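Local atomic coordinates of cytochrome c' (Rhodopseudomonas palustris, PDB entry 1MQV), a protein that carries a covalently bound, high-spin heme c whose iron has no sixth ligand, and probably takes part in electron transfer, though its exact function is not known. Residues Val4-Leu12 and Leu54-Thr65; Ala66-Lys77 and Ser115-Lys123. The protein carries 3 engineered substitutions. All coordinates share one frame; numbering follows the deposited sequence.

Both contacts sit at one end of the four-helix bundle, on the same side of the chain's centre, their own centres about 12 Å apart. They come in series along the chain: contact 1 packs the start of helix 4-27 against residues 54-65 of the long loop between helices 34-50 and 75-95, and contact 2 joins the rest of that loop, with the first turn of helix 75-95, to the end of helix 99-120 and the residues after it. The contacts also touch, Arg-8 NH2 to Ala-67 CB at 3.5 Å. Thr-65 and Ala-66, where one hands over to the other, both bind the same heme propionate, and Leu-12 and His-117 approach the iron from opposite faces, so both contacts clasp the heme.

Contact 1. Residues Val4-Leu12 and Leu54-Thr65; sequences VIAQRKAIL and LFPADSKTGGDT. With HEC (heme c), chain C.
Leu-54 meets the helix with both its side chain and its backbone carbonyl: the side chain lies across Ile-11, CD1 to CD1 at 3.6 Å, while the carbonyl O takes an N-H from Arg-8 NH1 (3.0 Å, 163°) on a lone pair. Phe-55 follows, its ring 13° from parallel with the Arg-8 guanidinium and lying over one face of it; Arg-8 CD stands over the ring in a CH-pi contact, 3.9 Å from the centroid. Pro-56 CD and CG rest on Val-4 CG2. Ser-59 OG accepts a second, more bent bond from Arg-8 NH1, tilted out of the guanidinium plane, and a water links Ser-59 O to Arg-8 NH2. At the turn, Ile-5 CD1 comes within 3.6 Å of Gly-62 CA, leaving no room for a side chain there. Asp-64 O receives Lys-9 NZ at 2.6 Å, from above the carbonyl plane. Thr-65 OG1 accepts from Arg-8 NH2 at 2.9 Å and donates to heme O2D at 2.7 Å, the oxygen that Arg-8 NE also grips at 2.9 Å. With CG set between backbone N and carbonyl carbon (chi1 72°) and the chain then extended to NE, Arg-8 reaches into the loop, Ile-5 CG1 over the face of its guanidinium away from Phe-55. A leucine in its place would probably leave propionate oxygen O2D without the NE donor and its nearby positive charge, and the Leu-54 carbonyl without this donor. One buried arginine thus ties loop, helix and heme together, and its charge is likely to stabilise the ionised propionate in this heme-binding site.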
loop_
_atom_site.group_PDB
_atom_site.type_symbol
_atom_site.label_atom_id
_atom_site.label_comp_id
_atom_site.label_asym_id
_atom_site.label_seq_id
_atom_site.Cartn_x
_atom_site.Cartn_y
_atom_site.Cartn_z
ATOM N N VAL A 4 13.920 -11.285 -3.282
ATOM C CA VAL A 4 12.929 -10.237 -3.509
ATOM C C VAL A 4 11.688 -10.494 -2.682
ATOM O O VAL A 4 10.946 -9.554 -2.405
ATOM C CB VAL A 4 12.445 -10.184 -4.972
ATOM C CG1 VAL A 4 13.499 -9.566 -5.857
ATOM C CG2 VAL A 4 12.097 -11.601 -5.441
ATOM N N ILE A 5 11.428 -11.754 -2.328
ATOM C CA ILE A 5 10.227 -12.054 -1.540
ATOM C C ILE A 5 10.446 -11.448 -0.168
ATOM O O ILE A 5 9.546 -10.879 0.421
ATOM C CB ILE A 5 9.957 -13.600 -1.430
ATOM C CG1 ILE A 5 9.256 -14.083 -2.699
ATOM C CG2 ILE A 5 8.991 -13.930 -0.282
ATOM C CD1 ILE A 5 9.233 -15.581 -2.844
ATOM N N ALA A 6 11.666 -11.537 0.342
ATOM C CA ALA A 6 11.905 -10.953 1.643
ATOM C C ALA A 6 11.872 -9.433 1.530
ATOM O O ALA A 6 11.368 -8.744 2.428
ATOM C CB ALA A 6 13.253 -11.422 2.194
ATOM N N GLN A 7 12.378 -8.892 0.431
ATOM C CA GLN A 7 12.395 -7.448 0.277
ATOM C C GLN A 7 11.006 -6.866 0.227
ATOM O O GLN A 7 10.706 -5.874 0.905
ATOM C CB GLN A 7 13.057 -7.031 -1.022
ATOM C CG GLN A 7 14.558 -6.999 -1.013
ATOM C CD GLN A 7 15.096 -6.740 -2.401
ATOM O OE1 GLN A 7 15.713 -7.607 -2.998
ATOM N NE2 GLN A 7 14.848 -5.544 -2.924
ATOM N N ARG A 8 10.172 -7.469 -0.599
ATOM C CA ARG A 8 8.810 -6.935 -0.789
ATOM C C ARG A 8 7.956 -7.111 0.455
ATOM O O ARG A 8 7.149 -6.248 0.773
ATOM C CB ARG A 8 8.136 -7.554 -2.039
ATOM C CG ARG A 8 7.721 -9.023 -1.897
ATOM C CD ARG A 8 7.700 -9.691 -3.252
ATOM N NE ARG A 8 6.972 -10.957 -3.241
ATOM C CZ ARG A 8 6.996 -11.836 -4.251
ATOM N NH1 ARG A 8 7.717 -11.589 -5.346
ATOM N NH2 ARG A 8 6.293 -12.957 -4.179
ATOM N N LYS A 9 8.145 -8.200 1.200
ATOM C CA LYS A 9 7.351 -8.364 2.408
ATOM C C LYS A 9 7.733 -7.318 3.448
ATOM O O LYS A 9 6.877 -6.874 4.237
ATOM C CB LYS A 9 7.551 -9.783 2.982
ATOM C CG LYS A 9 6.681 -10.891 2.331
ATOM C CD LYS A 9 7.110 -12.238 2.969
ATOM C CE LYS A 9 5.980 -13.202 3.160
ATOM N NZ LYS A 9 6.522 -14.396 3.861
ATOM N N ALA A 10 9.007 -6.916 3.452
ATOM C CA ALA A 10 9.479 -5.916 4.401
ATOM C C ALA A 10 8.849 -4.558 4.065
ATOM O O ALA A 10 8.415 -3.812 4.949
ATOM C CB ALA A 10 11.005 -5.808 4.362
ATOM N N ILE A 11 8.786 -4.255 2.782
ATOM C CA ILE A 11 8.195 -2.980 2.348
ATOM C C ILE A 11 6.668 -2.991 2.611
ATOM O O ILE A 11 6.111 -1.987 3.049
ATOM C CB ILE A 11 8.454 -2.728 0.857
ATOM C CG1 ILE A 11 9.935 -2.388 0.632
ATOM C CG2 ILE A 11 7.524 -1.587 0.335
ATOM C CD1 ILE A 11 10.363 -2.578 -0.834
ATOM N N LEU A 12 5.992 -4.105 2.347
ATOM C CA LEU A 12 4.541 -4.157 2.569
ATOM C C LEU A 12 4.248 -4.144 4.058
ATOM O O LEU A 12 3.218 -3.633 4.485
ATOM C CB LEU A 12 3.909 -5.386 1.890
ATOM C CG LEU A 12 3.966 -5.312 0.370
ATOM C CD1 LEU A 12 3.961 -6.719 -0.228
ATOM C CD2 LEU A 12 2.690 -4.496 -0.134
ATOM N N LEU A 54 9.600 -5.664 -7.707
ATOM C CA LEU A 54 9.882 -6.845 -6.854
ATOM C C LEU A 54 9.029 -8.109 -6.988
ATOM O O LEU A 54 8.973 -8.928 -6.051
ATOM C CB LEU A 54 9.873 -6.379 -5.396
ATOM C CG LEU A 54 10.788 -5.239 -5.058
ATOM C CD1 LEU A 54 10.550 -4.871 -3.568
ATOM C CD2 LEU A 54 12.244 -5.683 -5.235
ATOM N N PHE A 55 8.321 -8.267 -8.112
ATOM C CA PHE A 55 7.504 -9.450 -8.325
ATOM C C PHE A 55 7.891 -10.163 -9.632
ATOM O O PHE A 55 7.136 -10.197 -10.589
ATOM C CB PHE A 55 5.992 -9.097 -8.346
ATOM C CG PHE A 55 5.444 -8.718 -6.985
ATOM C CD1 PHE A 55 5.620 -7.416 -6.488
ATOM C CD2 PHE A 55 4.809 -9.667 -6.176
ATOM C CE1 PHE A 55 5.180 -7.073 -5.215
ATOM C CE2 PHE A 55 4.357 -9.325 -4.885
ATOM C CZ PHE A 55 4.548 -8.018 -4.412
ATOM N N PRO A 56 9.089 -10.763 -9.679
ATOM C CA PRO A 56 9.515 -11.460 -10.903
ATOM C C PRO A 56 8.871 -12.836 -11.047
ATOM O O PRO A 56 8.614 -13.510 -10.060
ATOM C CB PRO A 56 11.034 -11.562 -10.728
ATOM C CG PRO A 56 11.167 -11.799 -9.215
ATOM C CD PRO A 56 10.078 -10.899 -8.584
ATOM N N ALA A 57 8.606 -13.260 -12.283
ATOM C CA ALA A 57 8.012 -14.579 -12.489
ATOM C C ALA A 57 8.909 -15.720 -11.925
ATOM O O ALA A 57 8.399 -16.762 -11.519
ATOM C CB ALA A 57 7.726 -14.793 -13.986
ATOM N N ASP A 58 10.228 -15.532 -11.876
ATOM C CA ASP A 58 11.078 -16.607 -11.340
ATOM C C ASP A 58 10.945 -16.758 -9.817
ATOM O O ASP A 58 11.644 -17.550 -9.187
ATOM C CB ASP A 58 12.559 -16.443 -11.751
ATOM C CG ASP A 58 13.156 -15.121 -11.336
ATOM O OD1 ASP A 58 12.838 -14.638 -10.239
ATOM O OD2 ASP A 58 13.969 -14.565 -12.107
ATOM N N SER A 59 10.043 -15.990 -9.220
ATOM C CA SER A 59 9.837 -16.119 -7.806
ATOM C C SER A 59 8.429 -16.662 -7.558
ATOM O O SER A 59 7.956 -16.712 -6.403
ATOM C CB SER A 59 10.013 -14.777 -7.125
ATOM O OG SER A 59 8.754 -14.286 -6.730
ATOM N N LYS A 60 7.749 -17.096 -8.618
ATOM C CA LYS A 60 6.382 -17.617 -8.440
ATOM C C LYS A 60 6.356 -18.962 -7.681
ATOM O O LYS A 60 5.318 -19.383 -7.158
ATOM C CB LYS A 60 5.647 -17.738 -9.793
ATOM C CG LYS A 60 6.071 -18.874 -10.705
ATOM C CD LYS A 60 5.177 -18.936 -11.955
ATOM C CE LYS A 60 5.322 -17.697 -12.831
ATOM N NZ LYS A 60 4.901 -17.908 -14.261
ATOM N N THR A 61 7.504 -19.613 -7.599
ATOM C CA THR A 61 7.628 -20.883 -6.897
ATOM C C THR A 61 8.527 -20.618 -5.684
ATOM O O THR A 61 9.322 -21.471 -5.293
ATOM C CB THR A 61 8.305 -21.942 -7.798
ATOM O OG1 THR A 61 9.666 -21.560 -8.042
ATOM C CG2 THR A 61 7.593 -22.025 -9.141
ATOM N N GLY A 62 8.395 -19.426 -5.091
ATOM C CA GLY A 62 9.250 -19.029 -3.968
ATOM C C GLY A 62 9.207 -19.757 -2.631
ATOM O O GLY A 62 10.213 -19.886 -1.932
ATOM N N GLY A 63 8.022 -20.200 -2.262
ATOM C CA GLY A 63 7.801 -20.921 -1.012
ATOM C C GLY A 63 7.317 -20.137 0.208
ATOM O O GLY A 63 6.506 -20.609 1.010
ATOM N N ASP A 64 7.827 -18.942 0.409
ATOM C CA ASP A 64 7.385 -18.240 1.612
ATOM C C ASP A 64 6.695 -16.946 1.230
ATOM O O ASP A 64 7.022 -15.897 1.784
ATOM C CB ASP A 64 8.597 -17.938 2.498
ATOM C CG ASP A 64 9.695 -17.220 1.735
ATOM O OD1 ASP A 64 9.506 -17.001 0.514
ATOM O OD2 ASP A 64 10.738 -16.876 2.338
ATOM N N THR A 65 5.763 -17.015 0.290
ATOM C CA THR A 65 5.097 -15.790 -0.163
ATOM C C THR A 65 3.604 -15.978 -0.266
ATOM O O THR A 65 3.112 -17.080 -0.511
ATOM C CB THR A 65 5.619 -15.392 -1.555
ATOM O OG1 THR A 65 4.833 -14.302 -2.075
ATOM C CG2 THR A 65 5.459 -16.566 -2.543
HETATM FE FE HEC C . -0.574 -5.531 0.407
HETATM C CHA HEC C . 1.130 -8.209 1.531
HETATM C CHB HEC C . -0.482 -4.174 3.546
HETATM C CHC HEC C . -1.580 -2.542 -0.822
HETATM C CHD HEC C . -0.282 -6.692 -2.919
HETATM N NA HEC C . 0.184 -6.104 2.229
HETATM C C1A HEC C . 0.860 -7.265 2.453
HETATM C C2A HEC C . 1.225 -7.324 3.819
HETATM C C3A HEC C . 0.746 -6.175 4.459
HETATM C C4A HEC C . 0.099 -5.424 3.406
HETATM C CMA HEC C . 0.774 -5.682 5.871
HETATM C CAA HEC C . 1.932 -8.494 4.492
HETATM C CBA HEC C . 3.428 -8.294 4.403
HETATM C CGA HEC C . 4.185 -9.337 5.236
HETATM O O1A HEC C . 4.612 -8.986 6.340
HETATM O O2A HEC C . 4.335 -10.484 4.773
HETATM N NB HEC C . -0.963 -3.793 1.184
HETATM C C1B HEC C . -1.007 -3.409 2.514
HETATM C C2B HEC C . -1.597 -2.068 2.720
HETATM C C3B HEC C . -1.913 -1.615 1.499
HETATM C C4B HEC C . -1.485 -2.672 0.537
HETATM C CMB HEC C . -1.816 -1.418 4.121
HETATM C CAB HEC C . -2.553 -0.353 1.130
HETATM C CBB HEC C . -2.128 0.899 1.601
HETATM N NC HEC C . -0.791 -4.770 -1.451
HETATM C C1C HEC C . -1.251 -3.498 -1.788
HETATM C C2C HEC C . -1.434 -3.357 -3.181
HETATM C C3C HEC C . -1.102 -4.523 -3.821
HETATM C C4C HEC C . -0.701 -5.405 -2.682
HETATM C CMC HEC C . -2.117 -2.131 -3.878
HETATM C CAC HEC C . -1.170 -4.966 -5.206
HETATM C CBC HEC C . -1.150 -3.941 -6.261
HETATM N ND HEC C . 0.233 -7.125 -0.562
HETATM C C1D HEC C . 0.180 -7.540 -1.868
HETATM C C2D HEC C . 0.729 -8.902 -2.036
HETATM C C3D HEC C . 1.105 -9.294 -0.774
HETATM C C4D HEC C . 0.825 -8.192 0.145
HETATM C CMD HEC C . 1.027 -9.511 -3.438
HETATM C CAD HEC C . 1.839 -10.680 -0.450
HETATM C CBD HEC C . 3.357 -10.326 -0.483
HETATM C CGD HEC C . 4.190 -11.602 -0.402
HETATM O O1D HEC C . 3.821 -12.424 0.449
HETATM O O2D HEC C . 5.157 -11.763 -1.171
HETATM O O HOH W 1 5.849 -14.809 -6.201
#

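Contact 2. Residues Ala66-Lys77 and Ser115-Lys123; sequences AALPKIFEDKAK and SCHDDFRAK. Engineered in segment 66-77: Phe-72 (natural residue Trp). With HEC (heme c), chain C.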
loop_
_atom_site.group_PDB
_atom_site.type_symbol
_atom_site.label_atom_id
_atom_site.label_comp_id
_atom_site.label_asym_id
_atom_site.label_seq_id
_atom_site.Cartn_x
_atom_site.Cartn_y
_atom_site.Cartn_z
ATOM N N ALA A 66 2.865 -14.894 -0.072
ATOM C CA ALA A 66 1.423 -14.981 -0.173
ATOM C C ALA A 66 0.969 -14.421 -1.516
ATOM O O ALA A 66 -0.209 -14.275 -1.753
ATOM C CB ALA A 66 0.765 -14.208 0.973
ATOM N N ALA A 67 1.913 -14.071 -2.371
ATOM C CA ALA A 67 1.574 -13.578 -3.699
ATOM C C ALA A 67 0.974 -14.718 -4.510
ATOM O O ALA A 67 1.531 -15.807 -4.560
ATOM C CB ALA A 67 2.802 -13.059 -4.365
ATOM N N LEU A 68 -0.161 -14.466 -5.154
ATOM C CA LEU A 68 -0.817 -15.495 -5.950
ATOM C C LEU A 68 -0.272 -15.569 -7.375
ATOM O O LEU A 68 0.149 -14.573 -7.950
ATOM C CB LEU A 68 -2.348 -15.252 -5.985
ATOM C CG LEU A 68 -3.043 -15.225 -4.619
ATOM C CD1 LEU A 68 -4.535 -14.889 -4.796
ATOM C CD2 LEU A 68 -2.867 -16.600 -3.921
ATOM N N PRO A 69 -0.282 -16.773 -7.982
ATOM C CA PRO A 69 0.236 -16.869 -9.348
ATOM C C PRO A 69 -0.511 -15.997 -10.354
ATOM O O PRO A 69 0.052 -15.635 -11.392
ATOM C CB PRO A 69 0.109 -18.365 -9.663
ATOM C CG PRO A 69 0.235 -19.010 -8.307
ATOM C CD PRO A 69 -0.621 -18.108 -7.451
ATOM N N LYS A 70 -1.759 -15.652 -10.032
ATOM C CA LYS A 70 -2.603 -14.830 -10.895
ATOM C C LYS A 70 -1.881 -13.552 -11.313
ATOM O O LYS A 70 -2.101 -13.015 -12.403
ATOM C CB LYS A 70 -3.904 -14.502 -10.178
ATOM C CG LYS A 70 -4.936 -13.737 -11.063
ATOM C CD LYS A 70 -6.275 -13.559 -10.347
ATOM C CE LYS A 70 -7.261 -12.724 -11.170
ATOM N NZ LYS A 70 -7.640 -13.373 -12.459
ATOM N N ILE A 71 -1.000 -13.078 -10.447
ATOM C CA ILE A 71 -0.230 -11.880 -10.728
ATOM C C ILE A 71 0.433 -11.927 -12.102
ATOM O O ILE A 71 0.390 -10.955 -12.859
ATOM C CB ILE A 71 0.866 -11.709 -9.669
ATOM C CG1 ILE A 71 0.178 -11.382 -8.325
ATOM C CG2 ILE A 71 1.918 -10.660 -10.148
ATOM C CD1 ILE A 71 1.100 -11.405 -7.108
ATOM N N PHE A 72 1.037 -13.060 -12.442
ATOM C CA PHE A 72 1.743 -13.145 -13.707
ATOM C C PHE A 72 0.898 -13.315 -14.955
ATOM O O PHE A 72 1.418 -13.269 -16.075
ATOM C CB PHE A 72 2.838 -14.209 -13.583
ATOM C CG PHE A 72 3.741 -13.943 -12.420
ATOM C CD1 PHE A 72 4.605 -12.856 -12.449
ATOM C CD2 PHE A 72 3.589 -14.644 -11.229
ATOM C CE1 PHE A 72 5.283 -12.468 -11.314
ATOM C CE2 PHE A 72 4.269 -14.258 -10.091
ATOM C CZ PHE A 72 5.112 -13.170 -10.129
ATOM N N GLU A 73 -0.403 -13.471 -14.759
ATOM C CA GLU A 73 -1.329 -13.602 -15.870
ATOM C C GLU A 73 -2.055 -12.305 -16.072
ATOM O O GLU A 73 -2.850 -12.203 -16.982
ATOM C CB GLU A 73 -2.386 -14.665 -15.607
ATOM C CG GLU A 73 -1.915 -16.098 -15.773
ATOM C CD GLU A 73 -3.057 -17.093 -15.621
ATOM O OE1 GLU A 73 -3.979 -17.080 -16.469
ATOM O OE2 GLU A 73 -3.040 -17.878 -14.646
ATOM N N ASP A 74 -1.809 -11.339 -15.196
ATOM C CA ASP A 74 -2.461 -10.036 -15.298
ATOM C C ASP A 74 -1.473 -9.017 -14.744
ATOM O O ASP A 74 -1.851 -8.137 -13.960
ATOM C CB ASP A 74 -3.714 -10.028 -14.445
ATOM C CG ASP A 74 -4.918 -9.538 -15.210
ATOM O OD1 ASP A 74 -4.739 -8.649 -16.077
ATOM O OD2 ASP A 74 -6.031 -10.037 -14.939
ATOM N N LYS A 75 -0.212 -9.121 -15.175
ATOM C CA LYS A 75 0.820 -8.263 -14.610
ATOM C C LYS A 75 0.628 -6.783 -14.829
ATOM O O LYS A 75 0.924 -6.017 -13.933
ATOM C CB LYS A 75 2.224 -8.662 -15.088
ATOM C CG LYS A 75 3.360 -8.087 -14.195
ATOM C CD LYS A 75 3.369 -8.748 -12.813
ATOM C CE LYS A 75 4.438 -8.142 -11.873
ATOM N NZ LYS A 75 5.718 -7.788 -12.542
ATOM N N ALA A 76 0.139 -6.384 -16.005
ATOM C CA ALA A 76 -0.059 -4.950 -16.270
ATOM C C ALA A 76 -1.063 -4.374 -15.276
ATOM O O ALA A 76 -0.862 -3.286 -14.731
ATOM C CB ALA A 76 -0.565 -4.740 -17.688
ATOM N N LYS A 77 -2.145 -5.106 -15.042
ATOM C CA LYS A 77 -3.155 -4.679 -14.088
ATOM C C LYS A 77 -2.580 -4.601 -12.690
ATOM O O LYS A 77 -2.837 -3.635 -11.973
ATOM C CB LYS A 77 -4.352 -5.640 -14.120
ATOM C CG LYS A 77 -5.397 -5.425 -13.010
ATOM C CD LYS A 77 -6.472 -6.506 -13.079
ATOM C CE LYS A 77 -7.437 -6.426 -11.909
ATOM N NZ LYS A 77 -8.335 -7.620 -11.902
ATOM N N SER A 115 -8.542 -3.973 -2.809
ATOM C CA SER A 115 -8.726 -4.233 -4.230
ATOM C C SER A 115 -7.662 -5.138 -4.794
ATOM O O SER A 115 -7.946 -6.009 -5.588
ATOM C CB SER A 115 -8.736 -2.936 -5.024
ATOM O OG SER A 115 -9.986 -2.284 -4.814
ATOM N N CYS A 116 -6.426 -4.944 -4.363
ATOM C CA CYS A 116 -5.374 -5.774 -4.883
ATOM C C CYS A 116 -5.373 -7.097 -4.116
ATOM O O CYS A 116 -5.233 -8.164 -4.715
ATOM C CB CYS A 116 -4.023 -5.092 -4.696
ATOM S SG CYS A 116 -2.739 -6.080 -5.354
ATOM N N HIS A 117 -5.518 -7.029 -2.801
ATOM C CA HIS A 117 -5.501 -8.262 -2.006
ATOM C C HIS A 117 -6.558 -9.255 -2.473
ATOM O O HIS A 117 -6.287 -10.437 -2.580
ATOM C CB HIS A 117 -5.652 -7.945 -0.501
ATOM C CG HIS A 117 -4.509 -7.149 0.054
ATOM N ND1 HIS A 117 -4.590 -6.440 1.229
ATOM C CD2 HIS A 117 -3.249 -6.961 -0.407
ATOM C CE1 HIS A 117 -3.433 -5.851 1.475
ATOM N NE2 HIS A 117 -2.594 -6.151 0.485
ATOM N N ASP A 118 -7.752 -8.791 -2.813
ATOM C CA ASP A 118 -8.756 -9.748 -3.234
ATOM C C ASP A 118 -8.403 -10.542 -4.482
ATOM O O ASP A 118 -8.904 -11.650 -4.625
ATOM C CB ASP A 118 -10.117 -9.078 -3.408
ATOM C CG ASP A 118 -10.704 -8.591 -2.087
ATOM O OD1 ASP A 118 -10.348 -9.112 -1.016
ATOM O OD2 ASP A 118 -11.549 -7.678 -2.118
ATOM N N ASP A 119 -7.550 -10.007 -5.367
ATOM C CA ASP A 119 -7.168 -10.728 -6.560
ATOM C C ASP A 119 -5.799 -11.370 -6.536
ATOM O O ASP A 119 -5.590 -12.417 -7.161
ATOM C CB ASP A 119 -7.175 -9.820 -7.805
ATOM C CG ASP A 119 -8.592 -9.517 -8.347
ATOM O OD1 ASP A 119 -9.470 -10.387 -8.236
ATOM O OD2 ASP A 119 -8.823 -8.406 -8.896
ATOM N N PHE A 120 -4.883 -10.795 -5.774
ATOM C CA PHE A 120 -3.485 -11.225 -5.861
ATOM C C PHE A 120 -2.763 -11.655 -4.589
ATOM O O PHE A 120 -1.560 -11.923 -4.663
ATOM C CB PHE A 120 -2.722 -10.058 -6.492
ATOM C CG PHE A 120 -3.278 -9.634 -7.834
ATOM C CD1 PHE A 120 -3.175 -10.470 -8.931
ATOM C CD2 PHE A 120 -3.892 -8.384 -8.008
ATOM C CE1 PHE A 120 -3.664 -10.087 -10.204
ATOM C CE2 PHE A 120 -4.376 -7.999 -9.270
ATOM C CZ PHE A 120 -4.260 -8.851 -10.370
ATOM N N ARG A 121 -3.475 -11.707 -3.463
ATOM C CA ARG A 121 -2.890 -12.105 -2.183
ATOM C C ARG A 121 -3.634 -13.295 -1.591
ATOM O O ARG A 121 -4.839 -13.373 -1.662
ATOM C CB ARG A 121 -2.929 -10.940 -1.195
ATOM C CG ARG A 121 -2.190 -11.197 0.126
ATOM C CD ARG A 121 -2.595 -10.133 1.168
ATOM N NE ARG A 121 -1.954 -10.375 2.448
ATOM C CZ ARG A 121 -1.816 -9.453 3.390
ATOM N NH1 ARG A 121 -2.279 -8.232 3.176
ATOM N NH2 ARG A 121 -1.223 -9.747 4.544
ATOM N N ALA A 122 -2.905 -14.251 -1.034
ATOM C CA ALA A 122 -3.568 -15.390 -0.417
ATOM C C ALA A 122 -4.412 -14.939 0.795
ATOM O O ALA A 122 -4.049 -14.002 1.518
ATOM C CB ALA A 122 -2.515 -16.435 0.007
ATOM N N LYS A 123 -5.536 -15.626 0.999
ATOM C CA LYS A 123 -6.495 -15.347 2.079
ATOM C C LYS A 123 -6.425 -16.315 3.255
ATOM O O LYS A 123 -6.450 -15.835 4.410
ATOM C CB LYS A 123 -7.911 -15.369 1.513
ATOM C CG LYS A 123 -8.121 -14.394 0.398
ATOM C CD LYS A 123 -9.570 -14.324 -0.007
ATOM C CE LYS A 123 -9.906 -12.897 -0.394
ATOM N NZ LYS A 123 -11.306 -12.730 -0.843
HETATM FE FE HEC C . -0.574 -5.531 0.407
HETATM C CHA HEC C . 1.130 -8.209 1.531
HETATM C CHB HEC C . -0.482 -4.174 3.546
HETATM C CHC HEC C . -1.580 -2.542 -0.822
HETATM C CHD HEC C . -0.282 -6.692 -2.919
HETATM N NA HEC C . 0.184 -6.104 2.229
HETATM C C1A HEC C . 0.860 -7.265 2.453
HETATM C C2A HEC C . 1.225 -7.324 3.819
HETATM C C3A HEC C . 0.746 -6.175 4.459
HETATM C C4A HEC C . 0.099 -5.424 3.406
HETATM C CMA HEC C . 0.774 -5.682 5.871
HETATM C CAA HEC C . 1.932 -8.494 4.492
HETATM C CBA HEC C . 3.428 -8.294 4.403
HETATM C CGA HEC C . 4.185 -9.337 5.236
HETATM O O1A HEC C . 4.612 -8.986 6.340
HETATM O O2A HEC C . 4.335 -10.484 4.773
HETATM N NB HEC C . -0.963 -3.793 1.184
HETATM C C1B HEC C . -1.007 -3.409 2.514
HETATM C C2B HEC C . -1.597 -2.068 2.720
HETATM C C3B HEC C . -1.913 -1.615 1.499
HETATM C C4B HEC C . -1.485 -2.672 0.537
HETATM C CMB HEC C . -1.816 -1.418 4.121
HETATM C CAB HEC C . -2.553 -0.353 1.130
HETATM C CBB HEC C . -2.128 0.899 1.601
HETATM N NC HEC C . -0.791 -4.770 -1.451
HETATM C C1C HEC C . -1.251 -3.498 -1.788
HETATM C C2C HEC C . -1.434 -3.357 -3.181
HETATM C C3C HEC C . -1.102 -4.523 -3.821
HETATM C C4C HEC C . -0.701 -5.405 -2.682
HETATM C CMC HEC C . -2.117 -2.131 -3.878
HETATM C CAC HEC C . -1.170 -4.966 -5.206
HETATM C CBC HEC C . -1.150 -3.941 -6.261
HETATM N ND HEC C . 0.233 -7.125 -0.562
HETATM C C1D HEC C . 0.180 -7.540 -1.868
HETATM C C2D HEC C . 0.729 -8.902 -2.036
HETATM C C3D HEC C . 1.105 -9.294 -0.774
HETATM C C4D HEC C . 0.825 -8.192 0.145
HETATM C CMD HEC C . 1.027 -9.511 -3.438
HETATM C CAD HEC C . 1.839 -10.680 -0.450
HETATM C CBD HEC C . 3.357 -10.326 -0.483
HETATM C CGD HEC C . 4.190 -11.602 -0.402
HETATM O O1D HEC C . 3.821 -12.424 0.449
HETATM O O2D HEC C . 5.157 -11.763 -1.171
HETATM O O HOH W 2 -10.262 -7.114 -10.509
#
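Phe-120 is the main bump here, pushing its ring from the end of helix 99-120 into a hollow made by Lys-70, Ile-71, Asp-74 and Lys-77. Ile-71 CG1 touches ring atom CD1 at 3.5 Å; the Lys-70 side chain crosses at about a right angle, its CG near CE1, and Asp-74 CB and Lys-77 CD border the ring edge. Setting CG anti to the carbonyl carbon (chi1 -56°) sends the ring toward this hollow, where Phe-78 of helix 75-95 adds an edge-to-face contact. Leu-68 is the return bump: its CD1 fits between the carbonyl oxygens of Asp-119 and Arg-121, and its CD2 lies 3.9 Å from Ala-122 CB. Beside it the backbones form a single beta bridge, Ala-67 with Arg-121, through Leu-68 N to Phe-120 O (2.9 Å) and Ala-122 N to Ala-66 O (2.8 Å). Toward the solvent, the extended Lys-77 makes a salt bridge from NZ to Asp-119 OD2 (3.1 Å), reaching that oxygen from above the carboxylate plane. On the heme side, Ala-66 N gives a nearly straight bond to propionate O1D (171°), and Arg-121 lays its guanidinium face over heme C1A. Cys-116 SG is bonded to heme CAC. His-117 NE2 binds heme FE at 2.1 Å. Apolar filling, two backbone bonds and one ion pair therefore hold loop and helix 75-95 start to the tail and end of helix 99-120, which carries the covalent and axial heme ligands.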